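Hydrazine synthase subunit alpha (Candidatus Kuenenia stuttgartiensis, PDB 5C2V) catalyses the second half-reaction of the hydrazine synthase complex, condensing hydroxylamine with ammonia to hydrazine, and carries two c-type hemes. Local coordinates at residues D81-A92 with C125-A133; V160-S171 with Y183-Q193. One frame throughout, in Å; residues are numbered along the deposited sequence.

Interaction 1: D81-A92 with C125-A133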
loop_
_atom_site.group_PDB
_atom_site.type_symbol
_atom_site.label_atom_id
_atom_site.label_comp_id
_atom_site.label_asym_id
_atom_site.label_seq_id
_atom_site.Cartn_x
_atom_site.Cartn_y
_atom_site.Cartn_z
ATOM N N ASP D 81 19.648 -27.662 11.287
ATOM C CA ASP D 81 18.276 -28.112 11.025
ATOM C C ASP D 81 17.941 -29.480 11.624
ATOM O O ASP D 81 17.719 -30.440 10.888
ATOM C CB ASP D 81 18.009 -28.146 9.517
ATOM C CG ASP D 81 17.778 -26.767 8.936
ATOM O OD1 ASP D 81 17.357 -25.866 9.691
ATOM O OD2 ASP D 81 18.016 -26.583 7.724
ATOM N N PRO D 82 17.896 -29.573 12.964
ATOM C CA PRO D 82 17.529 -30.835 13.615
ATOM C C PRO D 82 16.037 -31.151 13.503
ATOM O O PRO D 82 15.212 -30.255 13.673
ATOM C CB PRO D 82 17.913 -30.601 15.086
ATOM C CG PRO D 82 18.696 -29.311 15.109
ATOM C CD PRO D 82 18.196 -28.523 13.949
ATOM N N CYS D 83 15.699 -32.407 13.220
ATOM C CA CYS D 83 14.316 -32.868 13.316
ATOM C C CYS D 83 14.266 -34.266 13.923
ATOM O O CYS D 83 14.833 -35.204 13.367
ATOM C CB CYS D 83 13.644 -32.861 11.942
ATOM S SG CYS D 83 11.861 -33.173 11.982
ATOM N N THR D 84 13.566 -34.413 15.044
ATOM C CA THR D 84 13.539 -35.689 15.755
ATOM C C THR D 84 12.576 -36.685 15.114
ATOM O O THR D 84 11.575 -36.299 14.509
ATOM C CB THR D 84 13.147 -35.508 17.239
ATOM O OG1 THR D 84 11.784 -35.078 17.332
ATOM C CG2 THR D 84 14.049 -34.483 17.912
ATOM N N TYR D 85 12.888 -37.970 15.256
ATOM C CA TYR D 85 12.018 -39.033 14.765
ATOM C C TYR D 85 10.822 -39.181 15.700
ATOM O O TYR D 85 10.711 -38.465 16.696
ATOM C CB TYR D 85 12.790 -40.350 14.649
ATOM C CG TYR D 85 12.150 -41.393 13.753
ATOM C CD1 TYR D 85 12.017 -41.178 12.387
ATOM C CD2 TYR D 85 11.699 -42.600 14.272
ATOM C CE1 TYR D 85 11.440 -42.130 11.565
ATOM C CE2 TYR D 85 11.121 -43.558 13.458
ATOM C CZ TYR D 85 10.994 -43.318 12.106
ATOM O OH TYR D 85 10.420 -44.270 11.295
ATOM N N TRP D 86 9.933 -40.113 15.381
ATOM C CA TRP D 86 8.694 -40.275 16.132
ATOM C C TRP D 86 8.938 -40.763 17.559
ATOM O O TRP D 86 8.302 -40.286 18.497
ATOM C CB TRP D 86 7.759 -41.239 15.401
ATOM C CG TRP D 86 7.602 -40.918 13.945
ATOM C CD1 TRP D 86 8.151 -41.591 12.892
ATOM C CD2 TRP D 86 6.854 -39.834 13.380
ATOM N NE1 TRP D 86 7.787 -40.999 11.708
ATOM C CE2 TRP D 86 6.991 -39.918 11.979
ATOM C CE3 TRP D 86 6.079 -38.803 13.922
ATOM C CZ2 TRP D 86 6.383 -39.010 11.115
ATOM C CZ3 TRP D 86 5.476 -37.904 13.060
ATOM C CH2 TRP D 86 5.632 -38.013 11.673
ATOM N N ASP D 87 9.853 -41.713 17.719
ATOM C CA ASP D 87 10.143 -42.279 19.036
ATOM C C ASP D 87 11.100 -41.413 19.852
ATOM O O ASP D 87 11.125 -41.492 21.080
ATOM C CB ASP D 87 10.723 -43.687 18.890
ATOM C CG ASP D 87 12.009 -43.706 18.091
ATOM O OD1 ASP D 87 12.252 -42.747 17.328
ATOM O OD2 ASP D 87 12.779 -44.681 18.225
ATOM N N GLY D 88 11.882 -40.587 19.166
ATOM C CA GLY D 88 12.834 -39.713 19.828
ATOM C C GLY D 88 14.191 -40.345 20.081
ATOM O O GLY D 88 14.980 -39.830 20.873
ATOM N N LYS D 89 14.460 -41.472 19.427
ATOM C CA LYS D 89 15.756 -42.135 19.555
ATOM C C LYS D 89 16.708 -41.802 18.405
ATOM O O LYS D 89 17.859 -42.238 18.400
ATOM C CB LYS D 89 15.569 -43.651 19.651
ATOM C CG LYS D 89 14.810 -44.090 20.891
ATOM C CD LYS D 89 15.487 -43.576 22.151
ATOM C CE LYS D 89 14.552 -43.632 23.348
ATOM N NZ LYS D 89 13.975 -44.991 23.541
ATOM N N LYS D 90 16.226 -41.029 17.438
ATOM C CA LYS D 90 17.048 -40.629 16.298
ATOM C C LYS D 90 16.519 -39.339 15.678
ATOM O O LYS D 90 15.385 -38.938 15.937
ATOM C CB LYS D 90 17.099 -41.741 15.244
ATOM C CG LYS D 90 16.052 -41.612 14.148
ATOM C CD LYS D 90 16.218 -42.680 13.079
ATOM C CE LYS D 90 15.242 -42.463 11.932
ATOM N NZ LYS D 90 15.354 -43.518 10.887
ATOM N N PHE D 91 17.345 -38.689 14.865
ATOM C CA PHE D 91 16.931 -37.463 14.199
ATOM C C PHE D 91 17.589 -37.291 12.832
ATOM O O PHE D 91 18.601 -37.929 12.525
ATOM C CB PHE D 91 17.235 -36.246 15.081
ATOM C CG PHE D 91 18.699 -35.959 15.242
ATOM C CD1 PHE D 91 19.331 -35.031 14.428
ATOM C CD2 PHE D 91 19.443 -36.609 16.209
ATOM C CE1 PHE D 91 20.678 -34.764 14.576
ATOM C CE2 PHE D 91 20.787 -36.345 16.361
ATOM C CZ PHE D 91 21.406 -35.422 15.544
ATOM N N ALA D 92 16.998 -36.421 12.020
ATOM C CA ALA D 92 17.531 -36.088 10.707
ATOM C C ALA D 92 17.952 -34.625 10.677
ATOM O O ALA D 92 17.433 -33.809 11.440
ATOM C CB ALA D 92 16.505 -36.372 9.622
ATOM N N CYS D 125 20.723 -28.896 0.279
ATOM C CA CYS D 125 19.561 -29.487 0.942
ATOM C C CYS D 125 19.477 -29.066 2.408
ATOM O O CYS D 125 20.499 -28.976 3.089
ATOM C CB CYS D 125 19.606 -31.014 0.851
ATOM S SG CYS D 125 19.829 -31.675 -0.813
ATOM N N ARG D 126 18.263 -28.818 2.893
ATOM C CA ARG D 126 18.060 -28.488 4.300
ATOM C C ARG D 126 16.616 -28.679 4.773
ATOM O O ARG D 126 15.719 -28.995 3.984
ATOM C CB ARG D 126 18.497 -27.046 4.574
ATOM C CG ARG D 126 17.748 -25.995 3.771
ATOM C CD ARG D 126 18.227 -24.596 4.126
ATOM N NE ARG D 126 18.048 -24.301 5.545
ATOM C CZ ARG D 126 17.013 -23.635 6.046
ATOM N NH1 ARG D 126 16.060 -23.187 5.241
ATOM N NH2 ARG D 126 16.931 -23.413 7.350
ATOM N N SER D 127 16.421 -28.454 6.072
ATOM C CA SER D 127 15.134 -28.617 6.754
ATOM C C SER D 127 14.393 -29.920 6.436
ATOM O O SER D 127 13.281 -29.886 5.910
ATOM C CB SER D 127 14.225 -27.428 6.433
ATOM O OG SER D 127 14.770 -26.222 6.939
ATOM N N PRO D 128 15.005 -31.075 6.754
ATOM C CA PRO D 128 14.307 -32.349 6.558
ATOM C C PRO D 128 13.287 -32.630 7.661
ATOM O O PRO D 128 13.515 -32.257 8.811
ATOM C CB PRO D 128 15.442 -33.369 6.591
ATOM C CG PRO D 128 16.430 -32.770 7.530
ATOM C CD PRO D 128 16.341 -31.273 7.347
ATOM N N ILE D 129 12.179 -33.278 7.311
ATOM C CA ILE D 129 11.204 -33.729 8.299
ATOM C C ILE D 129 10.729 -35.137 7.966
ATOM O O ILE D 129 10.792 -35.568 6.812
ATOM C CB ILE D 129 9.973 -32.797 8.385
ATOM C CG1 ILE D 129 9.270 -32.709 7.030
ATOM C CG2 ILE D 129 10.367 -31.416 8.893
ATOM C CD1 ILE D 129 7.970 -31.939 7.066
ATOM N N TYR D 130 10.252 -35.851 8.981
ATOM C CA TYR D 130 9.714 -37.188 8.776
ATOM C C TYR D 130 8.210 -37.137 8.555
ATOM O O TYR D 130 7.478 -36.497 9.310
ATOM C CB TYR D 130 10.037 -38.096 9.965
ATOM C CG TYR D 130 11.505 -38.424 10.109
ATOM C CD1 TYR D 130 12.157 -39.211 9.169
ATOM C CD2 TYR D 130 12.237 -37.955 11.191
ATOM C CE1 TYR D 130 13.498 -39.516 9.298
ATOM C CE2 TYR D 130 13.579 -38.256 11.331
ATOM C CZ TYR D 130 14.204 -39.037 10.380
ATOM O OH TYR D 130 15.539 -39.340 10.513
ATOM N N TYR D 131 7.762 -37.804 7.502
ATOM C CA TYR D 131 6.343 -37.956 7.233
ATOM C C TYR D 131 6.041 -39.437 7.152
ATOM O O TYR D 131 6.561 -40.128 6.283
ATOM C CB TYR D 131 5.949 -37.252 5.937
ATOM C CG TYR D 131 4.469 -37.304 5.639
ATOM C CD1 TYR D 131 3.559 -36.625 6.437
ATOM C CD2 TYR D 131 3.983 -38.025 4.556
ATOM C CE1 TYR D 131 2.205 -36.666 6.170
ATOM C CE2 TYR D 131 2.630 -38.072 4.280
ATOM C CZ TYR D 131 1.747 -37.389 5.090
ATOM O OH TYR D 131 0.398 -37.427 4.821
ATOM N N ALA D 132 5.187 -39.934 8.031
ATOM C CA ALA D 132 5.023 -41.371 8.100
ATOM C C ALA D 132 3.921 -41.797 7.141
ATOM O O ALA D 132 2.736 -41.562 7.377
ATOM C CB ALA D 132 4.714 -41.794 9.517
ATOM N N ALA D 133 4.343 -42.439 6.057
ATOM C CA ALA D 133 3.455 -42.818 4.970
ATOM C C ALA D 133 3.406 -44.330 4.843
ATOM O O ALA D 133 4.373 -44.957 4.412
ATOM C CB ALA D 133 3.913 -42.186 3.665
#

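Interaction 2: V160-S171 with Y183-Q193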
loop_
_atom_site.group_PDB
_atom_site.type_symbol
_atom_site.label_atom_id
_atom_site.label_comp_id
_atom_site.label_asym_id
_atom_site.label_seq_id
_atom_site.Cartn_x
_atom_site.Cartn_y
_atom_site.Cartn_z
ATOM N N VAL D 160 8.780 -54.708 3.278
ATOM C CA VAL D 160 9.691 -53.577 3.417
ATOM C C VAL D 160 9.570 -53.008 4.829
ATOM O O VAL D 160 8.474 -52.956 5.385
ATOM C CB VAL D 160 9.398 -52.483 2.358
ATOM C CG1 VAL D 160 7.919 -52.118 2.350
ATOM C CG2 VAL D 160 10.266 -51.252 2.581
ATOM N N GLU D 161 10.688 -52.587 5.413
ATOM C CA GLU D 161 10.660 -51.945 6.722
ATOM C C GLU D 161 9.823 -50.676 6.666
ATOM O O GLU D 161 10.006 -49.846 5.776
ATOM C CB GLU D 161 12.077 -51.621 7.201
ATOM C CG GLU D 161 12.646 -52.617 8.198
ATOM C CD GLU D 161 11.994 -52.512 9.564
ATOM O OE1 GLU D 161 11.702 -51.378 10.001
ATOM O OE2 GLU D 161 11.772 -53.563 10.202
ATOM N N LYS D 162 8.906 -50.517 7.615
ATOM C CA LYS D 162 8.107 -49.305 7.646
ATOM C C LYS D 162 8.808 -48.290 8.531
ATOM O O LYS D 162 8.849 -48.424 9.753
ATOM C CB LYS D 162 6.691 -49.581 8.158
ATOM C CG LYS D 162 5.945 -50.662 7.395
ATOM C CD LYS D 162 4.574 -50.901 8.005
ATOM C CE LYS D 162 4.693 -51.400 9.436
ATOM N NZ LYS D 162 3.431 -51.214 10.204
ATOM N N THR D 163 9.346 -47.262 7.888
ATOM C CA THR D 163 10.092 -46.218 8.567
ATOM C C THR D 163 9.395 -44.898 8.304
ATOM O O THR D 163 8.902 -44.241 9.222
ATOM C CB THR D 163 11.554 -46.150 8.086
ATOM O OG1 THR D 163 11.587 -46.157 6.654
ATOM C CG2 THR D 163 12.339 -47.344 8.603
ATOM N N GLY D 164 9.356 -44.522 7.032
ATOM C CA GLY D 164 8.637 -43.337 6.617
ATOM C C GLY D 164 9.245 -42.687 5.395
ATOM O O GLY D 164 10.042 -43.287 4.674
ATOM N N MET D 165 8.853 -41.442 5.170
ATOM C CA MET D 165 9.367 -40.638 4.078
ATOM C C MET D 165 10.032 -39.405 4.667
ATOM O O MET D 165 9.770 -39.044 5.816
ATOM C CB MET D 165 8.242 -40.241 3.122
ATOM C CG MET D 165 7.470 -41.413 2.540
ATOM S SD MET D 165 8.373 -42.250 1.226
ATOM C CE MET D 165 8.455 -40.945 0.003
ATOM N N ILE D 166 10.899 -38.762 3.894
ATOM C CA ILE D 166 11.525 -37.530 4.353
ATOM C C ILE D 166 11.221 -36.373 3.410
ATOM O O ILE D 166 11.624 -36.383 2.248
ATOM C CB ILE D 166 13.050 -37.681 4.496
ATOM C CG1 ILE D 166 13.383 -38.635 5.644
ATOM C CG2 ILE D 166 13.695 -36.327 4.747
ATOM C CD1 ILE D 166 14.864 -38.753 5.930
ATOM N N ILE D 167 10.501 -35.380 3.919
ATOM C CA ILE D 167 10.198 -34.186 3.140
ATOM C C ILE D 167 11.215 -33.102 3.461
ATOM O O ILE D 167 11.327 -32.675 4.609
ATOM C CB ILE D 167 8.781 -33.655 3.430
ATOM C CG1 ILE D 167 7.762 -34.799 3.416
ATOM C CG2 ILE D 167 8.403 -32.571 2.430
ATOM C CD1 ILE D 167 7.665 -35.519 2.091
ATOM N N PHE D 168 11.964 -32.655 2.459
ATOM C CA PHE D 168 12.979 -31.636 2.713
ATOM C C PHE D 168 12.975 -30.542 1.654
ATOM O O PHE D 168 12.356 -30.685 0.604
ATOM C CB PHE D 168 14.371 -32.273 2.806
ATOM C CG PHE D 168 14.923 -32.740 1.485
ATOM C CD1 PHE D 168 14.601 -33.991 0.988
ATOM C CD2 PHE D 168 15.779 -31.934 0.753
ATOM C CE1 PHE D 168 15.113 -34.424 -0.223
ATOM C CE2 PHE D 168 16.292 -32.359 -0.458
ATOM C CZ PHE D 168 15.961 -33.607 -0.946
ATOM N N SER D 169 13.663 -29.443 1.944
ATOM C CA SER D 169 13.802 -28.366 0.974
ATOM C C SER D 169 15.153 -28.473 0.284
ATOM O O SER D 169 16.164 -28.735 0.930
ATOM C CB SER D 169 13.652 -27.002 1.650
ATOM O OG SER D 169 13.831 -25.951 0.717
ATOM N N GLY D 170 15.178 -28.276 -1.029
ATOM C CA GLY D 170 16.425 -28.373 -1.760
ATOM C C GLY D 170 16.460 -27.545 -3.027
ATOM O O GLY D 170 15.426 -27.260 -3.629
ATOM N N SER D 171 17.666 -27.175 -3.439
ATOM C CA SER D 171 17.850 -26.338 -4.615
ATOM C C SER D 171 19.021 -26.825 -5.458
ATOM O O SER D 171 20.047 -27.231 -4.919
ATOM C CB SER D 171 18.077 -24.883 -4.198
ATOM O OG SER D 171 18.520 -24.101 -5.293
ATOM N N TYR D 183 20.014 -19.019 -5.979
ATOM C CA TYR D 183 19.378 -20.247 -5.522
ATOM C C TYR D 183 17.888 -20.244 -5.859
ATOM O O TYR D 183 17.250 -19.193 -5.824
ATOM C CB TYR D 183 19.578 -20.424 -4.013
ATOM C CG TYR D 183 19.238 -19.195 -3.197
ATOM C CD1 TYR D 183 17.958 -19.003 -2.692
ATOM C CD2 TYR D 183 20.200 -18.227 -2.928
ATOM C CE1 TYR D 183 17.645 -17.882 -1.944
ATOM C CE2 TYR D 183 19.896 -17.104 -2.180
ATOM C CZ TYR D 183 18.617 -16.936 -1.692
ATOM O OH TYR D 183 18.309 -15.818 -0.948
ATOM N N ALA D 184 17.330 -21.407 -6.182
ATOM C CA ALA D 184 15.878 -21.558 -6.174
ATOM C C ALA D 184 15.491 -22.862 -5.486
ATOM O O ALA D 184 15.718 -23.947 -6.020
ATOM C CB ALA D 184 15.327 -21.513 -7.591
ATOM N N TYR D 185 14.890 -22.745 -4.308
ATOM C CA TYR D 185 14.487 -23.911 -3.528
ATOM C C TYR D 185 13.122 -24.475 -3.904
ATOM O O TYR D 185 12.256 -23.765 -4.415
ATOM C CB TYR D 185 14.521 -23.580 -2.037
ATOM C CG TYR D 185 15.924 -23.581 -1.479
ATOM C CD1 TYR D 185 16.715 -22.443 -1.535
ATOM C CD2 TYR D 185 16.466 -24.730 -0.916
ATOM C CE1 TYR D 185 18.001 -22.444 -1.035
ATOM C CE2 TYR D 185 17.751 -24.740 -0.413
ATOM C CZ TYR D 185 18.515 -23.595 -0.474
ATOM O OH TYR D 185 19.797 -23.598 0.026
ATOM N N ASN D 186 12.950 -25.765 -3.641
ATOM C CA ASN D 186 11.664 -26.430 -3.782
ATOM C C ASN D 186 11.552 -27.573 -2.780
ATOM O O ASN D 186 12.491 -27.837 -2.028
ATOM C CB ASN D 186 11.479 -26.940 -5.208
ATOM C CG ASN D 186 10.876 -25.895 -6.125
ATOM O OD1 ASN D 186 9.896 -25.239 -5.774
ATOM N ND2 ASN D 186 11.450 -25.744 -7.313
ATOM N N LEU D 187 10.410 -28.251 -2.764
ATOM C CA LEU D 187 10.207 -29.348 -1.826
ATOM C C LEU D 187 10.385 -30.705 -2.496
ATOM O O LEU D 187 9.933 -30.926 -3.620
ATOM C CB LEU D 187 8.824 -29.260 -1.179
ATOM C CG LEU D 187 8.595 -28.094 -0.214
ATOM C CD1 LEU D 187 7.249 -28.228 0.482
ATOM C CD2 LEU D 187 9.723 -28.005 0.805
ATOM N N TYR D 188 11.057 -31.607 -1.788
ATOM C CA TYR D 188 11.289 -32.964 -2.260
ATOM C C TYR D 188 10.765 -33.985 -1.258
ATOM O O TYR D 188 10.928 -33.818 -0.042
ATOM C CB TYR D 188 12.781 -33.215 -2.495
ATOM C CG TYR D 188 13.367 -32.553 -3.720
ATOM C CD1 TYR D 188 13.849 -31.251 -3.669
ATOM C CD2 TYR D 188 13.467 -33.241 -4.922
ATOM C CE1 TYR D 188 14.397 -30.648 -4.785
ATOM C CE2 TYR D 188 14.014 -32.647 -6.043
ATOM C CZ TYR D 188 14.477 -31.350 -5.969
ATOM O OH TYR D 188 15.022 -30.754 -7.083
ATOM N N ARG D 189 10.137 -35.038 -1.772
ATOM C CA ARG D 189 9.806 -36.198 -0.957
ATOM C C ARG D 189 10.858 -37.277 -1.193
ATOM O O ARG D 189 11.341 -37.458 -2.314
ATOM C CB ARG D 189 8.400 -36.721 -1.266
ATOM C CG ARG D 189 8.206 -37.296 -2.659
ATOM C CD ARG D 189 6.831 -37.935 -2.785
ATOM N NE ARG D 189 6.549 -38.387 -4.144
ATOM C CZ ARG D 189 5.426 -39.000 -4.507
ATOM N NH1 ARG D 189 4.479 -39.237 -3.609
ATOM N NH2 ARG D 189 5.250 -39.378 -5.766
ATOM N N LEU D 190 11.219 -37.982 -0.126
ATOM C CA LEU D 190 12.331 -38.922 -0.175
ATOM C C LEU D 190 11.960 -40.280 0.408
ATOM O O LEU D 190 11.592 -40.387 1.580
ATOM C CB LEU D 190 13.540 -38.337 0.566
ATOM C CG LEU D 190 14.832 -39.150 0.695
ATOM C CD1 LEU D 190 16.028 -38.222 0.665
ATOM C CD2 LEU D 190 14.849 -39.961 1.980
ATOM N N ASP D 191 12.060 -41.313 -0.422
ATOM C CA ASP D 191 11.900 -42.684 0.037
ATOM C C ASP D 191 13.218 -43.166 0.628
ATOM O O ASP D 191 14.258 -43.175 -0.049
ATOM C CB ASP D 191 11.448 -43.599 -1.104
ATOM C CG ASP D 191 10.861 -44.908 -0.607
ATOM O OD1 ASP D 191 11.380 -45.467 0.382
ATOM O OD2 ASP D 191 9.872 -45.382 -1.206
ATOM N N THR D 192 13.156 -43.558 1.898
ATOM C CA THR D 192 14.328 -43.961 2.663
ATOM C C THR D 192 14.726 -45.412 2.416
ATOM O O THR D 192 15.847 -45.813 2.722
ATOM C CB THR D 192 14.092 -43.776 4.177
ATOM O OG1 THR D 192 13.057 -44.666 4.614
ATOM C CG2 THR D 192 13.683 -42.344 4.487
ATOM N N GLN D 193 13.805 -46.200 1.869
ATOM C CA GLN D 193 14.064 -47.621 1.670
ATOM C C GLN D 193 14.550 -47.949 0.262
ATOM O O GLN D 193 14.808 -49.111 -0.052
ATOM C CB GLN D 193 12.812 -48.439 1.999
ATOM C CG GLN D 193 12.498 -48.488 3.489
ATOM C CD GLN D 193 13.664 -48.995 4.321
ATOM O OE1 GLN D 193 14.512 -49.747 3.837
ATOM N NE2 GLN D 193 13.714 -48.580 5.581
#

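Interaction 1: D81-A92 with C125-A133
With chi1 at -161° the Tyr85 ring swings away from its own amide, while Tyr130 turns CG anti to its carbonyl carbon (chi1 -68°), and the rings meet in a T-shaped (edge-to-face) stack. The edge of Tyr85 is presented to the face of Tyr130, CD1 lying over the ring centre; the planes stand at 88° and the centroids are 4.7 Å apart. Trp86 CD1 and Lys90 CE lie over opposite faces of Tyr85, each offset toward the rim. Farther along Tyr130, OH comes to 3.2 Å from Ala92 CB and 3.4 Å from Lys90 CE. Lys90 NZ carries on to a salt bridge with Glu107, which also accepts a weak hydrogen bond from this hydroxyl. Strands 81-84 and 125-131 run nearly parallel but belong to different antiparallel sheets, an arrangement consistent with the packing of consecutive blades in the six-bladed β-propeller of the N-terminal domain. Around Asp81, near the start of strand 124-131, the contact becomes polar. Ser127 N donates to Asp81 OD2 at 3.0 Å, approaching from above the carboxylate plane, and Arg126 NE forms a salt bridge to the same OD2 at 3.2 Å, its guanidinium tilted against the carboxylate. Between the polar and aromatic ends, Cys83 SG packs on Ile129 CG2 at 3.9 Å. Beyond the tyrosine pair, the indole of Trp86 reaches Ala132, with CZ2 3.6 Å from CB.

Interaction 2: V160-S171 with Y183-Q193
Phe168 and Tyr188 form an antiparallel hydrogen-bonded pair, with Phe168 N 2.9 Å from Tyr188 O and Tyr188 N 2.9 Å from Phe168 O. Gly170 and Asn186 repeat the two-way pairing two residues farther along. Towards Leu190 it becomes less even: Ile166 N bonds Leu190 O, but the bond from Leu190 N back to Ile166 O is weak. At the break in strand 154-171, and just after strand 186-191, side chains take over from the backbone. Thr163 OG1 donates to Thr192 OG1 at 2.9 Å and accepts a weak bond from Gln193 NE2 at 3.4 Å. Thr192 OG1 in turn makes a weak bond to Gly164 O, while Asp191 OD1 accepts from Gln193 N in an Asx turn. The other end is marked by a weak bond from Ala184 N to Ser171 OG.

Two faces flank this backbone core. On one, Tyr188 CB sits over the Phe168 ring, 3.8 Å from its centroid; the two ring planes are only 14° apart but slid so that they barely overlap. Leu190 lies beside Ile166, its CD2 3.8 Å from Ile166 CB, and Ile218 of strand 216-220 covers Phe168 and Leu190. On the other face, Ile167 CD1 packs against Arg189 CB at 3.6 Å, leaving the extended arginine to reach Asp219 in a salt bridge. Near the end of the pairing, Ser171 CB stands almost on the normal of the Tyr185 ring, 3.6 Å from its centroid, a CH-pi contact. These consecutive antiparallel strands lie centrally in a larger sheet, consistent with a propeller blade: Phe168-Tyr188 and Gly170-Asn186 pair their backbone groups, the Ile166-Phe168-Tyr188-Leu190 side is largely apolar and aromatic, and the mixed Ile167-Arg189 side has its polar ends partnered, Arg189 by Asp219 and Ser169 by Asn228.

How the interactions relate
Interaction 1 closes before interaction 2 opens along the chain, and their centres lie about 11 Å apart. Strands 125-131 and 165-171 are neighbours in one sheet, so the strand that meets 81-92 from across the sheet boundary is itself paired with the first strand of interaction 2. Tyr131 O and Met165 N, 2.9 Å apart, probably hydrogen-bond along that seam. A direct tie bypasses the sheet: Tyr85 OH lies 2.6 Å from Thr163 O, a probable hydrogen bond. Cys125 SG also packs on Phe168 CE2 at 3.6 Å. Both contacts lie away from the heme sites; in interaction 2 the Asn186 side chain is about 13 Å from a bound heme c.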